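Capsid fiber protein (Bacillus phage phi29, PDB 6QYY) builds the head fibers of bacteriophage phi29, its trimeric N-terminal base probably fixing them to the capsid. Local coordinates at residues Gln64-Ser69 with Gly105-Leu110; Ser69-Gly74 with Gly96-Glu101. All coordinates share one frame; numbering follows the deposited sequence.

Interaction 1 (Gln64-Ser69 with Gly105-Leu110); sequences QVIAGS and GQLVTL
An antiparallel strand contact pairs residues 64-66 with residues 107-110, and it runs on into the turns beyond. Val-65 and Val-108 form the hydrogen-bonded pair. Val-65 N gives its hydrogen to Val-108 O at 2.9 Å. The return bond, from Val-108 N to Val-65 O, measures 2.7 Å. Past the strands, Ala-67 N bonds to Gln-106 O at 2.8 Å, and Gly-105 N to Ala-67 O at 2.9 Å. Gly-105 has a positive phi (94°), which suits glycine.

Leu-107 lies between two residues on one face. Its CG meets Gln-64 CB at 3.8 Å. Its CD1 meets Ile-66 CD1 at 3.8 Å, the two side chains crossing at about a right angle. A water bridge from Gln-64 NE2 to Thr-109 OG1 is doubtful, being too short at NE2. On the buried face, Val-65 CG2 packs on Leu-110 CD2 at 3.8 Å. Val-108 CG1 stands between its own backbone N and carbonyl carbon (chi1 73°) and presses on Val-65 O at 3.2 Å. Gln-64 and Thr-109 also pack on a second subunit. Ile-66 also bonds through its backbone to Ala-85. This is the pairing of neighbouring strands in an antiparallel sheet.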
loop_
_atom_site.group_PDB
_atom_site.type_symbol
_atom_site.label_atom_id
_atom_site.label_comp_id
_atom_site.label_asym_id
_atom_site.label_seq_id
_atom_site.Cartn_x
_atom_site.Cartn_y
_atom_site.Cartn_z
ATOM N N GLN A 64 -4.930 -11.739 -7.543
ATOM C CA GLN A 64 -5.036 -12.884 -8.438
ATOM C C GLN A 64 -5.281 -12.371 -9.850
ATOM O O GLN A 64 -6.266 -11.660 -10.086
ATOM C CB GLN A 64 -6.176 -13.810 -8.007
ATOM C CG GLN A 64 -5.861 -14.569 -6.779
ATOM C CD GLN A 64 -7.086 -15.208 -6.151
ATOM O OE1 GLN A 64 -8.224 -14.740 -6.287
ATOM N NE2 GLN A 64 -6.847 -16.277 -5.454
ATOM N N VAL A 65 -4.389 -12.729 -10.783
ATOM C CA VAL A 65 -4.443 -12.240 -12.158
ATOM C C VAL A 65 -4.173 -13.383 -13.132
ATOM O O VAL A 65 -3.325 -14.245 -12.885
ATOM C CB VAL A 65 -3.428 -11.099 -12.411
ATOM C CG1 VAL A 65 -3.648 -10.521 -13.805
ATOM C CG2 VAL A 65 -3.572 -9.995 -11.355
ATOM N N ILE A 66 -4.872 -13.373 -14.265
ATOM C CA ILE A 66 -4.593 -14.346 -15.319
ATOM C C ILE A 66 -3.205 -14.096 -15.909
ATOM O O ILE A 66 -2.855 -12.962 -16.258
ATOM C CB ILE A 66 -5.668 -14.276 -16.416
ATOM C CG1 ILE A 66 -7.058 -14.633 -15.838
ATOM C CG2 ILE A 66 -5.321 -15.227 -17.542
ATOM C CD1 ILE A 66 -7.143 -16.033 -15.353
ATOM N N ALA A 67 -2.414 -15.166 -16.037
ATOM C CA ALA A 67 -1.099 -15.072 -16.671
ATOM C C ALA A 67 -1.224 -14.945 -18.186
ATOM O O ALA A 67 -1.894 -15.754 -18.838
ATOM C CB ALA A 67 -0.258 -16.301 -16.330
ATOM N N GLY A 68 -0.550 -13.946 -18.754
ATOM C CA GLY A 68 -0.487 -13.832 -20.205
ATOM C C GLY A 68 0.564 -14.688 -20.877
ATOM O O GLY A 68 0.538 -14.823 -22.101
ATOM N N SER A 69 1.488 -15.247 -20.100
ATOM C CA SER A 69 2.473 -16.220 -20.559
ATOM C C SER A 69 2.979 -16.955 -19.321
ATOM O O SER A 69 2.555 -16.668 -18.200
ATOM C CB SER A 69 3.605 -15.550 -21.348
ATOM O OG SER A 69 4.206 -14.503 -20.602
ATOM N N GLY A 105 -2.686 -18.491 -19.145
ATOM C CA GLY A 105 -4.090 -18.755 -18.915
ATOM C C GLY A 105 -4.456 -19.108 -17.487
ATOM O O GLY A 105 -5.633 -19.003 -17.121
ATOM N N GLN A 106 -3.492 -19.525 -16.670
ATOM C CA GLN A 106 -3.778 -19.844 -15.277
ATOM C C GLN A 106 -3.755 -18.581 -14.414
ATOM O O GLN A 106 -3.207 -17.541 -14.789
ATOM C CB GLN A 106 -2.777 -20.862 -14.717
ATOM C CG GLN A 106 -3.203 -22.328 -14.843
ATOM C CD GLN A 106 -2.128 -23.306 -14.371
ATOM O OE1 GLN A 106 -0.941 -22.974 -14.329
ATOM N NE2 GLN A 106 -2.544 -24.518 -14.015
ATOM N N LEU A 107 -4.372 -18.688 -13.238
ATOM C CA LEU A 107 -4.407 -17.590 -12.279
ATOM C C LEU A 107 -3.086 -17.538 -11.515
ATOM O O LEU A 107 -2.695 -18.523 -10.883
ATOM C CB LEU A 107 -5.591 -17.798 -11.334
ATOM C CG LEU A 107 -6.228 -16.607 -10.638
ATOM C CD1 LEU A 107 -6.609 -15.526 -11.634
ATOM C CD2 LEU A 107 -7.447 -17.065 -9.813
ATOM N N VAL A 108 -2.378 -16.412 -11.583
ATOM C CA VAL A 108 -1.156 -16.232 -10.799
ATOM C C VAL A 108 -1.492 -15.388 -9.573
ATOM O O VAL A 108 -2.335 -14.482 -9.628
ATOM C CB VAL A 108 -0.020 -15.605 -11.635
ATOM C CG1 VAL A 108 -0.271 -14.122 -11.901
ATOM C CG2 VAL A 108 1.328 -15.784 -10.922
ATOM N N THR A 109 -0.871 -15.711 -8.446
ATOM C CA THR A 109 -0.953 -14.872 -7.262
ATOM C C THR A 109 0.326 -14.053 -7.179
ATOM O O THR A 109 1.428 -14.617 -7.180
ATOM C CB THR A 109 -1.127 -15.698 -5.992
ATOM O OG1 THR A 109 -2.259 -16.551 -6.142
ATOM C CG2 THR A 109 -1.364 -14.774 -4.805
ATOM N N LEU A 110 0.181 -12.739 -7.109
ATOM C CA LEU A 110 1.332 -11.842 -7.090
ATOM C C LEU A 110 1.228 -10.880 -5.921
ATOM O O LEU A 110 0.129 -10.528 -5.477
ATOM C CB LEU A 110 1.454 -11.032 -8.382
ATOM C CG LEU A 110 0.288 -10.093 -8.722
ATOM C CD1 LEU A 110 0.556 -8.654 -8.209
ATOM C CD2 LEU A 110 0.026 -10.087 -10.221
HETATM O O HOH W 1 -4.639 -16.556 -4.500
#

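Interaction 2 (Ser69-Gly74 with Gly96-Glu101)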
loop_
_atom_site.group_PDB
_atom_site.type_symbol
_atom_site.label_atom_id
_atom_site.label_comp_id
_atom_site.label_asym_id
_atom_site.label_seq_id
_atom_site.Cartn_x
_atom_site.Cartn_y
_atom_site.Cartn_z
ATOM N N SER A 69 1.488 -15.247 -20.100
ATOM C CA SER A 69 2.473 -16.220 -20.559
ATOM C C SER A 69 2.979 -16.955 -19.321
ATOM O O SER A 69 2.555 -16.668 -18.200
ATOM C CB SER A 69 3.605 -15.550 -21.348
ATOM O OG SER A 69 4.206 -14.503 -20.602
ATOM N N ASP A 70 3.879 -17.915 -19.528
ATOM C CA ASP A 70 4.330 -18.741 -18.413
ATOM C C ASP A 70 5.066 -17.889 -17.385
ATOM O O ASP A 70 5.954 -17.101 -17.724
ATOM C CB ASP A 70 5.234 -19.872 -18.910
ATOM C CG ASP A 70 4.458 -20.984 -19.621
ATOM O OD1 ASP A 70 3.241 -20.817 -19.863
ATOM O OD2 ASP A 70 5.073 -22.027 -19.941
ATOM N N ILE A 71 4.678 -18.035 -16.125
ATOM C CA ILE A 71 5.246 -17.260 -15.033
ATOM C C ILE A 71 5.884 -18.232 -14.048
ATOM O O ILE A 71 5.295 -19.270 -13.720
ATOM C CB ILE A 71 4.182 -16.379 -14.348
ATOM C CG1 ILE A 71 3.750 -15.220 -15.260
ATOM C CG2 ILE A 71 4.693 -15.841 -13.018
ATOM C CD1 ILE A 71 2.525 -14.468 -14.763
ATOM N N LYS A 72 7.106 -17.922 -13.629
ATOM C CA LYS A 72 7.822 -18.697 -12.630
ATOM C C LYS A 72 7.784 -17.963 -11.298
ATOM O O LYS A 72 7.690 -16.731 -11.252
ATOM C CB LYS A 72 9.271 -18.937 -13.065
ATOM C CG LYS A 72 9.404 -19.722 -14.370
ATOM C CD LYS A 72 8.479 -20.947 -14.368
ATOM C CE LYS A 72 8.738 -21.881 -15.554
ATOM N NZ LYS A 72 8.249 -21.332 -16.853
ATOM N N VAL A 73 7.835 -18.734 -10.205
ATOM C CA VAL A 73 7.841 -18.130 -8.876
ATOM C C VAL A 73 8.997 -17.151 -8.783
ATOM O O VAL A 73 10.140 -17.481 -9.120
ATOM C CB VAL A 73 7.936 -19.213 -7.789
ATOM C CG1 VAL A 73 8.205 -18.577 -6.420
ATOM C CG2 VAL A 73 6.666 -20.051 -7.764
ATOM N N GLY A 74 8.702 -15.925 -8.353
ATOM C CA GLY A 74 9.722 -14.906 -8.218
ATOM C C GLY A 74 9.868 -13.970 -9.401
ATOM O O GLY A 74 10.618 -12.989 -9.296
ATOM N N GLY A 96 4.553 -5.846 -9.438
ATOM C CA GLY A 96 4.454 -6.911 -8.458
ATOM C C GLY A 96 5.373 -8.046 -8.830
ATOM O O GLY A 96 6.072 -7.999 -9.845
ATOM N N TYR A 97 5.372 -9.075 -7.982
ATOM C CA TYR A 97 6.173 -10.259 -8.238
ATOM C C TYR A 97 5.355 -11.499 -7.926
ATOM O O TYR A 97 4.496 -11.494 -7.037
ATOM C CB TYR A 97 7.494 -10.253 -7.429
ATOM C CG TYR A 97 7.344 -10.098 -5.933
ATOM C CD1 TYR A 97 7.126 -11.203 -5.121
ATOM C CD2 TYR A 97 7.449 -8.847 -5.328
ATOM C CE1 TYR A 97 7.004 -11.074 -3.744
ATOM C CE2 TYR A 97 7.336 -8.704 -3.950
ATOM C CZ TYR A 97 7.106 -9.822 -3.165
ATOM O OH TYR A 97 6.976 -9.692 -1.810
ATOM N N ALA A 98 5.627 -12.564 -8.670
ATOM C CA ALA A 98 4.843 -13.782 -8.545
ATOM C C ALA A 98 5.324 -14.598 -7.355
ATOM O O ALA A 98 6.527 -14.755 -7.149
ATOM C CB ALA A 98 4.950 -14.612 -9.825
ATOM N N VAL A 99 4.383 -15.110 -6.561
ATOM C CA VAL A 99 4.704 -16.051 -5.494
ATOM C C VAL A 99 4.110 -17.416 -5.744
ATOM O O VAL A 99 4.243 -18.312 -4.891
ATOM C CB VAL A 99 4.274 -15.519 -4.112
ATOM C CG1 VAL A 99 5.060 -14.252 -3.785
ATOM C CG2 VAL A 99 2.774 -15.263 -4.058
ATOM N N GLU A 100 3.436 -17.602 -6.872
ATOM C CA GLU A 100 3.023 -18.906 -7.356
ATOM C C GLU A 100 3.455 -19.033 -8.811
ATOM O O GLU A 100 3.713 -18.038 -9.496
ATOM C CB GLU A 100 1.503 -19.115 -7.227
ATOM C CG GLU A 100 0.950 -18.979 -5.797
ATOM C CD GLU A 100 1.528 -20.010 -4.823
ATOM O OE1 GLU A 100 1.975 -21.088 -5.280
ATOM O OE2 GLU A 100 1.528 -19.746 -3.598
ATOM N N GLU A 101 3.558 -20.274 -9.262
ATOM C CA GLU A 101 3.855 -20.600 -10.647
ATOM C C GLU A 101 2.554 -20.640 -11.441
ATOM O O GLU A 101 1.527 -21.103 -10.937
ATOM C CB GLU A 101 4.569 -21.953 -10.702
ATOM C CG GLU A 101 4.975 -22.448 -12.066
ATOM C CD GLU A 101 5.758 -23.746 -11.977
ATOM O OE1 GLU A 101 6.115 -24.147 -10.847
ATOM O OE2 GLU A 101 6.020 -24.364 -13.029
#
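Ile-71 and Ala-98 meet methyl to methyl. Ile-71 CG2 and Ala-98 CB are 3.4 Å apart, a close contact for two carbons. The CB of Ala-98 points toward 69-74 and also lies 3.7 Å from Lys-72 O. Both partners lie on the same side of this methyl. Ile-71 CG1 is anti to the carbonyl carbon (chi1 -71°), which leaves CG2 anti to the backbone N, where it meets Ala-98. The isoleucine also packs on Leu-77, Pro-87 and Val-108, so Ala-98 borders an apolar cluster.

Val-73 meets backbone instead. Its CG2 lies against the peptide between Glu-100 and Glu-101, 3.5 Å from Glu-101 N.

The contact brings the loop between strands 62-66 and 76-79 against the end of strand 96-98 in the antiparallel sheet. One hydrogen bond joins them, from Gly-74 N to Ala-98 O at 2.7 Å. The donor stands above the carbonyl plane, 36° out of it. At Gly-74 a side chain would run into the preceding carbonyl oxygen. Glu-100 O is buried here and has no partner in the model.

Glu-101 stretches beside the loop, with CG anti to its backbone N (chi1 -179°). Its CG comes 3.6 Å from Ile-71 O. Lys-72 NZ and Glu-101 OE2 carry opposite charges but stay 5.4 Å apart. A second subunit also reaches the loop: Val-73 O accepts a hydrogen bond from Gln-23 NE2 of that chain, and Val-73 packs on its Ile-27.

From the N terminus, the chain first builds a mixed sheet and then enters the antiparallel one with strand 62-66. Segments 64-69 and 69-74 share Ser-69. Interaction 2 closes the inner loop, which contains strands 76-79 and 85-87 and returns at 96-101. Interaction 1 closes the wider loop, when 105-110 comes back to 64-69. The two contacts thus nest and do not cross. Strands 96-98 and 107-112 are neighbours in the sheet, so the contacts touch: Thr-109 O and Val-99 N lie 3.1 Å apart, a probable hydrogen bond. Together they tie strand 62-66 and the loop after it to strands 107-112 and 96-98. Both also reach the second subunit.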